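Local coordinates for protein pyocin-S2 (Pseudomonas aeruginosa, PDB 5ODW) that kills sensitive bacterial cells by breaking down their chromosomal DNA and blocking lipid synthesis, the piece here being its N-terminal, largely helical region, without the nuclease domain, at residues C[22-27]-C[169-174]; C[26-31]-C[159-164]; C[52-57]-C[136-141]. All blocks are in the same frame, centred on the assembly; numbering follows the deposited sequence.

Contact 1: C[22-27]-C[169-174]; sequences DIIQYI and ADIYKA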
loop_
_atom_site.group_PDB
_atom_site.type_symbol
_atom_site.label_atom_id
_atom_site.label_comp_id
_atom_site.label_asym_id
_atom_site.label_seq_id
_atom_site.Cartn_x
_atom_site.Cartn_y
_atom_site.Cartn_z
ATOM N N ASP C 22 -10.166 35.074 29.709
ATOM C CA ASP C 22 -11.546 34.557 29.733
ATOM C C ASP C 22 -11.894 33.880 31.065
ATOM O O ASP C 22 -11.025 33.212 31.627
ATOM C CB ASP C 22 -11.787 33.587 28.561
ATOM C CG ASP C 22 -11.973 34.229 27.192
ATOM O OD1 ASP C 22 -11.982 35.489 27.111
ATOM O OD2 ASP C 22 -12.133 33.479 26.204
ATOM N N ILE C 23 -13.155 34.067 31.573
ATOM C CA ILE C 23 -13.646 33.508 32.853
ATOM C C ILE C 23 -13.337 31.989 32.967
ATOM O O ILE C 23 -12.869 31.545 34.016
ATOM C CB ILE C 23 -15.132 33.869 33.154
ATOM C CG1 ILE C 23 -15.454 33.718 34.659
ATOM C CG2 ILE C 23 -16.132 33.118 32.266
ATOM C CD1 ILE C 23 -16.474 34.698 35.201
ATOM N N ILE C 24 -13.533 31.231 31.865
ATOM C CA ILE C 24 -13.209 29.814 31.761
ATOM C C ILE C 24 -12.051 29.720 30.752
ATOM O O ILE C 24 -12.236 30.026 29.571
ATOM C CB ILE C 24 -14.448 28.974 31.361
ATOM C CG1 ILE C 24 -15.610 29.187 32.357
ATOM C CG2 ILE C 24 -14.072 27.487 31.257
ATOM C CD1 ILE C 24 -16.971 29.080 31.779
ATOM N N GLN C 25 -10.850 29.343 31.237
ATOM C CA GLN C 25 -9.627 29.259 30.431
ATOM C C GLN C 25 -9.096 27.826 30.227
ATOM O O GLN C 25 -9.018 27.067 31.194
ATOM C CB GLN C 25 -8.526 30.162 31.048
ATOM C CG GLN C 25 -7.246 30.269 30.214
ATOM C CD GLN C 25 -6.257 31.275 30.738
ATOM O OE1 GLN C 25 -6.529 32.001 31.702
ATOM N NE2 GLN C 25 -5.056 31.275 30.168
ATOM N N TYR C 26 -8.694 27.483 28.970
ATOM C CA TYR C 26 -8.041 26.219 28.623
ATOM C C TYR C 26 -6.567 26.506 28.338
ATOM O O TYR C 26 -6.263 27.285 27.429
ATOM C CB TYR C 26 -8.697 25.484 27.424
ATOM C CG TYR C 26 -8.046 24.140 27.154
ATOM C CD1 TYR C 26 -8.316 23.037 27.960
ATOM C CD2 TYR C 26 -7.089 23.995 26.153
ATOM C CE1 TYR C 26 -7.672 21.816 27.763
ATOM C CE2 TYR C 26 -6.432 22.779 25.951
ATOM C CZ TYR C 26 -6.731 21.690 26.756
ATOM O OH TYR C 26 -6.100 20.480 26.566
ATOM N N ILE C 27 -5.675 25.864 29.088
ATOM C CA ILE C 27 -4.240 26.031 28.893
ATOM C C ILE C 27 -3.671 24.736 28.329
ATOM O O ILE C 27 -3.858 23.668 28.908
ATOM C CB ILE C 27 -3.514 26.353 30.212
ATOM C CG1 ILE C 27 -4.272 27.420 30.999
ATOM C CG2 ILE C 27 -2.084 26.792 29.940
ATOM C CD1 ILE C 27 -5.545 26.913 31.637
ATOM N N ALA C 169 -18.476 33.191 26.873
ATOM C CA ALA C 169 -19.435 34.077 26.219
ATOM C C ALA C 169 -20.838 33.882 26.772
ATOM O O ALA C 169 -21.585 34.846 26.836
ATOM C CB ALA C 169 -19.435 33.839 24.717
ATOM N N ASP C 170 -21.202 32.659 27.173
ATOM C CA ASP C 170 -22.518 32.401 27.756
ATOM C C ASP C 170 -22.634 33.125 29.124
ATOM O O ASP C 170 -23.597 33.862 29.366
ATOM C CB ASP C 170 -22.778 30.876 27.876
ATOM C CG ASP C 170 -24.217 30.513 28.242
ATOM O OD1 ASP C 170 -25.149 30.930 27.505
ATOM O OD2 ASP C 170 -24.414 29.796 29.253
ATOM N N ILE C 171 -21.613 32.940 29.975
ATOM C CA ILE C 171 -21.464 33.531 31.302
ATOM C C ILE C 171 -21.452 35.081 31.213
ATOM O O ILE C 171 -22.304 35.720 31.833
ATOM C CB ILE C 171 -20.211 32.928 32.027
ATOM C CG1 ILE C 171 -20.322 31.385 32.251
ATOM C CG2 ILE C 171 -19.880 33.662 33.326
ATOM C CD1 ILE C 171 -21.594 30.834 32.987
ATOM N N TYR C 172 -20.522 35.665 30.417
ATOM C CA TYR C 172 -20.392 37.116 30.190
ATOM C C TYR C 172 -21.731 37.764 29.780
ATOM O O TYR C 172 -22.081 38.793 30.355
ATOM C CB TYR C 172 -19.327 37.432 29.120
ATOM C CG TYR C 172 -17.869 37.233 29.502
ATOM C CD1 TYR C 172 -17.358 37.766 30.685
ATOM C CD2 TYR C 172 -16.963 36.685 28.597
ATOM C CE1 TYR C 172 -16.003 37.659 31.002
ATOM C CE2 TYR C 172 -15.609 36.567 28.903
ATOM C CZ TYR C 172 -15.131 37.053 30.108
ATOM O OH TYR C 172 -13.789 36.957 30.393
ATOM N N LYS C 173 -22.484 37.151 28.812
ATOM C CA LYS C 173 -23.805 37.606 28.332
ATOM C C LYS C 173 -24.800 37.714 29.496
ATOM O O LYS C 173 -25.550 38.689 29.565
ATOM C CB LYS C 173 -24.379 36.624 27.280
ATOM C CG LYS C 173 -24.487 37.156 25.847
ATOM C CD LYS C 173 -25.095 36.091 24.913
ATOM C CE LYS C 173 -24.866 36.314 23.427
ATOM N NZ LYS C 173 -24.897 35.036 22.659
ATOM N N ALA C 174 -24.803 36.704 30.398
ATOM C CA ALA C 174 -25.668 36.615 31.579
ATOM C C ALA C 174 -25.240 37.571 32.702
ATOM O O ALA C 174 -26.103 38.100 33.412
ATOM C CB ALA C 174 -25.689 35.192 32.095
#

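Contact 2: C[26-31]-C[159-164]; sequences YIPARS and HMSELA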
loop_
_atom_site.group_PDB
_atom_site.type_symbol
_atom_site.label_atom_id
_atom_site.label_comp_id
_atom_site.label_asym_id
_atom_site.label_seq_id
_atom_site.Cartn_x
_atom_site.Cartn_y
_atom_site.Cartn_z
ATOM N N TYR C 26 -8.694 27.483 28.970
ATOM C CA TYR C 26 -8.041 26.219 28.623
ATOM C C TYR C 26 -6.567 26.506 28.338
ATOM O O TYR C 26 -6.263 27.285 27.429
ATOM C CB TYR C 26 -8.697 25.484 27.424
ATOM C CG TYR C 26 -8.046 24.140 27.154
ATOM C CD1 TYR C 26 -8.316 23.037 27.960
ATOM C CD2 TYR C 26 -7.089 23.995 26.153
ATOM C CE1 TYR C 26 -7.672 21.816 27.763
ATOM C CE2 TYR C 26 -6.432 22.779 25.951
ATOM C CZ TYR C 26 -6.731 21.690 26.756
ATOM O OH TYR C 26 -6.100 20.480 26.566
ATOM N N ILE C 27 -5.675 25.864 29.088
ATOM C CA ILE C 27 -4.240 26.031 28.893
ATOM C C ILE C 27 -3.671 24.736 28.329
ATOM O O ILE C 27 -3.858 23.668 28.908
ATOM C CB ILE C 27 -3.514 26.353 30.212
ATOM C CG1 ILE C 27 -4.272 27.420 30.999
ATOM C CG2 ILE C 27 -2.084 26.792 29.940
ATOM C CD1 ILE C 27 -5.545 26.913 31.637
ATOM N N PRO C 28 -2.970 24.829 27.192
ATOM C CA PRO C 28 -2.386 23.673 26.525
ATOM C C PRO C 28 -0.899 23.846 26.246
ATOM O O PRO C 28 -0.409 24.974 26.190
ATOM C CB PRO C 28 -3.122 23.687 25.191
ATOM C CG PRO C 28 -3.362 25.151 24.925
ATOM C CD PRO C 28 -3.187 25.911 26.223
ATOM N N ALA C 29 -0.189 22.731 26.096
ATOM C CA ALA C 29 1.240 22.754 25.793
ATOM C C ALA C 29 1.469 23.259 24.373
ATOM O O ALA C 29 0.684 22.956 23.478
ATOM C CB ALA C 29 1.833 21.366 25.958
ATOM N N ARG C 30 2.538 24.021 24.159
ATOM C CA ARG C 30 2.819 24.530 22.824
ATOM C C ARG C 30 3.208 23.393 21.890
ATOM O O ARG C 30 3.759 22.385 22.323
ATOM C CB ARG C 30 3.912 25.600 22.852
ATOM C CG ARG C 30 3.432 26.974 23.289
ATOM C CD ARG C 30 4.440 28.063 22.939
ATOM N NE ARG C 30 5.695 27.918 23.672
ATOM C CZ ARG C 30 5.897 28.368 24.906
ATOM N NH1 ARG C 30 4.925 28.995 25.554
ATOM N NH2 ARG C 30 7.071 28.191 25.494
ATOM N N SER C 31 2.935 23.556 20.598
ATOM C CA SER C 31 3.272 22.534 19.603
ATOM C C SER C 31 3.882 23.073 18.302
ATOM O O SER C 31 3.529 24.159 17.847
ATOM C CB SER C 31 2.032 21.699 19.268
ATOM O OG SER C 31 2.150 21.108 17.985
ATOM N N HIS C 159 -10.455 22.359 20.216
ATOM C CA HIS C 159 -11.863 22.172 20.602
ATOM C C HIS C 159 -12.135 22.651 22.026
ATOM O O HIS C 159 -13.184 23.240 22.268
ATOM C CB HIS C 159 -12.326 20.714 20.428
ATOM C CG HIS C 159 -12.765 20.358 19.040
ATOM N ND1 HIS C 159 -14.092 20.101 18.746
ATOM C CD2 HIS C 159 -12.030 20.156 17.924
ATOM C CE1 HIS C 159 -14.125 19.784 17.460
ATOM N NE2 HIS C 159 -12.911 19.798 16.927
ATOM N N MET C 160 -11.186 22.420 22.958
ATOM C CA MET C 160 -11.340 22.819 24.364
ATOM C C MET C 160 -11.163 24.337 24.539
ATOM O O MET C 160 -12.003 24.960 25.186
ATOM C CB MET C 160 -10.460 21.980 25.322
ATOM C CG MET C 160 -10.743 20.438 25.326
ATOM S SD MET C 160 -12.416 19.754 25.617
ATOM C CE MET C 160 -13.047 19.679 24.006
ATOM N N SER C 161 -10.129 24.947 23.912
ATOM C CA SER C 161 -9.917 26.410 23.919
ATOM C C SER C 161 -11.136 27.152 23.339
ATOM O O SER C 161 -11.558 28.159 23.901
ATOM C CB SER C 161 -8.653 26.796 23.150
ATOM O OG SER C 161 -7.487 26.248 23.749
ATOM N N GLU C 162 -11.718 26.617 22.248
ATOM C CA GLU C 162 -12.898 27.138 21.543
ATOM C C GLU C 162 -14.200 26.968 22.344
ATOM O O GLU C 162 -15.135 27.737 22.131
ATOM C CB GLU C 162 -13.032 26.490 20.146
ATOM C CG GLU C 162 -12.010 26.964 19.118
ATOM C CD GLU C 162 -12.103 28.417 18.683
ATOM O OE1 GLU C 162 -13.228 28.971 18.660
ATOM O OE2 GLU C 162 -11.044 28.996 18.350
ATOM N N LEU C 163 -14.270 25.963 23.238
ATOM C CA LEU C 163 -15.411 25.701 24.116
ATOM C C LEU C 163 -15.249 26.486 25.406
ATOM O O LEU C 163 -16.246 26.797 26.050
ATOM C CB LEU C 163 -15.557 24.203 24.419
ATOM C CG LEU C 163 -15.894 23.303 23.228
ATOM C CD1 LEU C 163 -15.866 21.863 23.625
ATOM C CD2 LEU C 163 -17.258 23.615 22.668
ATOM N N ALA C 164 -13.990 26.810 25.790
ATOM C CA ALA C 164 -13.698 27.636 26.965
ATOM C C ALA C 164 -14.268 29.025 26.649
ATOM O O ALA C 164 -15.020 29.560 27.460
ATOM C CB ALA C 164 -12.192 27.713 27.216
#

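Contact 3: C[52-57]-C[136-141]; sequences QEYRKL and KSESMY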
loop_
_atom_site.group_PDB
_atom_site.type_symbol
_atom_site.label_atom_id
_atom_site.label_comp_id
_atom_site.label_asym_id
_atom_site.label_seq_id
_atom_site.Cartn_x
_atom_site.Cartn_y
_atom_site.Cartn_z
ATOM N N GLN C 52 -11.262 9.107 24.206
ATOM C CA GLN C 52 -11.075 8.880 25.648
ATOM C C GLN C 52 -10.597 10.180 26.327
ATOM O O GLN C 52 -11.093 10.511 27.406
ATOM C CB GLN C 52 -10.036 7.762 25.851
ATOM C CG GLN C 52 -9.789 7.323 27.293
ATOM C CD GLN C 52 -8.448 6.623 27.437
ATOM O OE1 GLN C 52 -8.180 5.584 26.801
ATOM N NE2 GLN C 52 -7.568 7.181 28.274
ATOM N N GLU C 53 -9.636 10.907 25.708
ATOM C CA GLU C 53 -9.090 12.161 26.240
ATOM C C GLU C 53 -10.097 13.300 26.133
ATOM O O GLU C 53 -10.119 14.180 27.003
ATOM C CB GLU C 53 -7.759 12.539 25.562
ATOM C CG GLU C 53 -6.568 11.664 25.931
ATOM C CD GLU C 53 -6.322 11.498 27.416
ATOM O OE1 GLU C 53 -6.008 12.510 28.087
ATOM O OE2 GLU C 53 -6.466 10.357 27.917
ATOM N N TYR C 54 -10.935 13.275 25.069
ATOM C CA TYR C 54 -11.990 14.254 24.808
ATOM C C TYR C 54 -13.054 14.154 25.876
ATOM O O TYR C 54 -13.407 15.164 26.474
ATOM C CB TYR C 54 -12.611 14.040 23.418
ATOM C CG TYR C 54 -13.666 15.071 23.064
ATOM C CD1 TYR C 54 -14.987 14.914 23.477
ATOM C CD2 TYR C 54 -13.341 16.208 22.325
ATOM C CE1 TYR C 54 -15.949 15.877 23.200
ATOM C CE2 TYR C 54 -14.305 17.163 22.014
ATOM C CZ TYR C 54 -15.605 16.995 22.460
ATOM O OH TYR C 54 -16.566 17.922 22.162
ATOM N N ARG C 55 -13.583 12.948 26.101
ATOM C CA ARG C 55 -14.615 12.681 27.098
ATOM C C ARG C 55 -14.157 13.132 28.512
ATOM O O ARG C 55 -14.958 13.741 29.235
ATOM C CB ARG C 55 -15.043 11.196 27.046
ATOM C CG ARG C 55 -15.903 10.856 25.824
ATOM C CD ARG C 55 -16.192 9.378 25.692
ATOM N NE ARG C 55 -15.180 8.710 24.868
ATOM C CZ ARG C 55 -15.230 7.434 24.494
ATOM N NH1 ARG C 55 -16.259 6.671 24.847
ATOM N NH2 ARG C 55 -14.250 6.909 23.769
ATOM N N LYS C 56 -12.846 12.921 28.858
ATOM C CA LYS C 56 -12.224 13.334 30.135
ATOM C C LYS C 56 -12.242 14.854 30.304
ATOM O O LYS C 56 -12.714 15.366 31.328
ATOM C CB LYS C 56 -10.779 12.818 30.267
ATOM C CG LYS C 56 -10.691 11.348 30.661
ATOM C CD LYS C 56 -9.299 10.974 31.144
ATOM C CE LYS C 56 -8.962 9.549 30.781
ATOM N NZ LYS C 56 -7.515 9.249 30.973
ATOM N N LEU C 57 -11.741 15.578 29.287
ATOM C CA LEU C 57 -11.667 17.042 29.337
ATOM C C LEU C 57 -13.018 17.740 29.198
ATOM O O LEU C 57 -13.254 18.736 29.892
ATOM C CB LEU C 57 -10.673 17.571 28.305
ATOM C CG LEU C 57 -9.208 17.474 28.697
ATOM C CD1 LEU C 57 -8.345 17.335 27.478
ATOM C CD2 LEU C 57 -8.776 18.662 29.531
ATOM N N LYS C 136 -22.089 20.455 18.364
ATOM C CA LYS C 136 -21.380 19.879 17.221
ATOM C C LYS C 136 -19.919 19.464 17.474
ATOM O O LYS C 136 -19.389 18.688 16.682
ATOM C CB LYS C 136 -21.465 20.833 16.012
ATOM C CG LYS C 136 -22.910 21.065 15.515
ATOM C CD LYS C 136 -23.386 20.049 14.463
ATOM C CE LYS C 136 -24.880 20.097 14.258
ATOM N NZ LYS C 136 -25.609 19.254 15.248
ATOM N N SER C 137 -19.305 19.899 18.595
ATOM C CA SER C 137 -17.899 19.612 18.943
ATOM C C SER C 137 -17.484 18.135 18.943
ATOM O O SER C 137 -16.453 17.841 18.350
ATOM C CB SER C 137 -17.515 20.242 20.280
ATOM O OG SER C 137 -16.154 20.013 20.613
ATOM N N GLU C 138 -18.201 17.242 19.620
ATOM C CA GLU C 138 -17.794 15.829 19.641
ATOM C C GLU C 138 -17.843 15.136 18.278
ATOM O O GLU C 138 -16.942 14.384 17.926
ATOM C CB GLU C 138 -18.560 15.025 20.697
ATOM C CG GLU C 138 -18.029 13.609 20.870
ATOM C CD GLU C 138 -18.337 13.014 22.229
ATOM O OE1 GLU C 138 -18.070 11.813 22.429
ATOM O OE2 GLU C 138 -18.839 13.744 23.101
ATOM N N SER C 139 -18.903 15.388 17.520
ATOM C CA SER C 139 -19.040 14.842 16.169
ATOM C C SER C 139 -17.973 15.348 15.192
ATOM O O SER C 139 -17.435 14.584 14.400
ATOM C CB SER C 139 -20.423 15.177 15.622
ATOM O OG SER C 139 -21.386 15.152 16.658
ATOM N N MET C 140 -17.697 16.647 15.258
ATOM C CA MET C 140 -16.687 17.346 14.444
ATOM C C MET C 140 -15.265 16.829 14.726
ATOM O O MET C 140 -14.506 16.589 13.784
ATOM C CB MET C 140 -16.766 18.856 14.731
ATOM C CG MET C 140 -15.885 19.705 13.850
ATOM S SD MET C 140 -15.716 21.387 14.483
ATOM C CE MET C 140 -14.306 21.939 13.534
ATOM N N TYR C 141 -14.916 16.683 16.025
ATOM C CA TYR C 141 -13.628 16.201 16.530
ATOM C C TYR C 141 -13.319 14.804 16.003
ATOM O O TYR C 141 -12.245 14.580 15.442
ATOM C CB TYR C 141 -13.625 16.241 18.072
ATOM C CG TYR C 141 -12.410 15.651 18.768
ATOM C CD1 TYR C 141 -11.235 16.385 18.906
ATOM C CD2 TYR C 141 -12.480 14.412 19.402
ATOM C CE1 TYR C 141 -10.139 15.874 19.603
ATOM C CE2 TYR C 141 -11.395 13.894 20.104
ATOM C CZ TYR C 141 -10.229 14.633 20.212
ATOM O OH TYR C 141 -9.160 14.129 20.916
#

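Contact 1: C[22-27]-C[169-174]
Apolar contacts carry most of the meeting between residues 22-27, which lead into and form the short strand 24-26, and residues 169-174 of the long helix 153-204. Ile23 points toward the helix, and its CG2 branch, set between the backbone N and the carbonyl carbon, meets CG2 of Ile171 at 3.9 Å. The two side chains cross at about a right angle. Ile24 joins through its tip alone, CD1 lying 4.1 Å from CG1 of Ile171, so that one helix residue receives two successive isoleucines. Among polar groups, Tyr172, its CG anti to the carbonyl carbon (chi1 -72°), brings the end of its ring close and sets OH 3.2 Å from the backbone N of Ile23, a weak hydrogen bond bent to 133° at the hydrogen. OD1 of Asp22 stands at the edge of the same ring, the carboxylate turned 78° from the ring plane. Ile120 of helix 96-121 touches both Asp22 and Tyr172; Ser168, one turn earlier on helix 153-204, hydrogen-bonds to Ile24 N. One weak bond between the segments, a second polar tie through Ser168 and a buried set of branched carbons suggest that apolar burial does most to hold the hairpin on the helix.

Contact 2: C[26-31]-C[159-164]
The second strand of a two-stranded antiparallel hairpin, 24-26, ends here against the long helix 153-204, and Tyr26, its last residue, makes nearly the whole contact. Its CG is anti to the backbone N (chi1 -176°), which carries the ring across the helix surface beside Met160 and Ser161. Met160 meets the ring from one side: CB sits over the centre of the face, 3.6 Å from the centroid and 13° off the normal, a CH-pi contact. Beyond CB the methionine chain bends at chi2 and chi3 and leads away, toward Tyr54 and Leu57 of helix 47-70. Ser161 comes in at the ring edge, OG 3.3 Å from CD2 of Tyr26, but its hydroxyl is hydrogen-bonded to Asp157 O one turn back. Nearer the backbone, Ala164 CB lies 4.2 Å from CB of Tyr26. The phenol OH reaches past the segment to hydrogen-bond with OD1 of Asp157. The case illustrates how an aromatic residue can lie on a helix by face contact while its hydroxyl is tied to the same helix. No hydrogen bond joins the two segments themselves; Met160 CB covers one face, Ser161 OG meets the edge, and the Asp157 bond probably limits ring rotation.

Contact 3: C[52-57]-C[136-141]
OG of Ser137 is gripped by two hydrogen bonds, one to OH of Tyr54 at 2.6 Å and one to ND1 of His159 on the neighbouring helix 153-204. Either hydroxyl could be the donor in the first. The serine OG is anti to its backbone N and lies in the plane of the tyrosine ring, at its edge, so the bond runs on from the tip of the phenol. Tyr54 OH is itself held twice, the other partner being NH1 of Arg58 one turn along its own helix. The backbone N of Glu138 is also near this hydroxyl, but the angle is too poor for a bond. Tyr54 and Ser137 belong to helices 47-70 and 133-148, which run antiparallel in the helical bundle, their local axes 11.5 Å apart at 163°. That spacing is filled by long side chains. Tyr54 and Tyr141, both with CG anti to N, lie alongside, pointing in opposite directions. Their rings are oblique, planes at 33° and centroids 4.7 Å apart. CD2 of Tyr54 sits 3.5 Å above one face of Tyr141, offset toward its rim, while CE2 of Tyr141 touches CB of Tyr54 at 3.5 Å. The Tyr141 hydroxyl ends on Gly50 O. Beside Tyr141 and on the same side of the Tyr54 ring, Glu138 runs along the CD1/CE1 edge, OE2 3.6 Å from CE1 of Tyr54. Its OE1 approaches CG of Arg55, whose NE is bonded to Met51 O; the opposite charges come near without forming a salt bridge, with 4.9 Å from Arg55 NE to Glu138 OE1.

Overall arrangement
From the N terminus the chain forms strands 12-14 and 24-26, and the second starts both of the longest closures. Contact 1 brings the entry of that strand back to helix 153-204 and closes the widest loop. Contact 2 joins its exit to the same helix nearly three turns earlier, so its loop nests within that of contact 1. Contact 3, between helices 47-70 and 133-148, lies wholly inside both; none of the three cross. In space they form a continuous row: the segments of contacts 1 and 2 overlap at Tyr26 and Ile27 and touch where Ile24 O packs on Ala164 CB, and His159 joins contact 2 to Ser137 of contact 3. Hairpin and three helices are thus tied together.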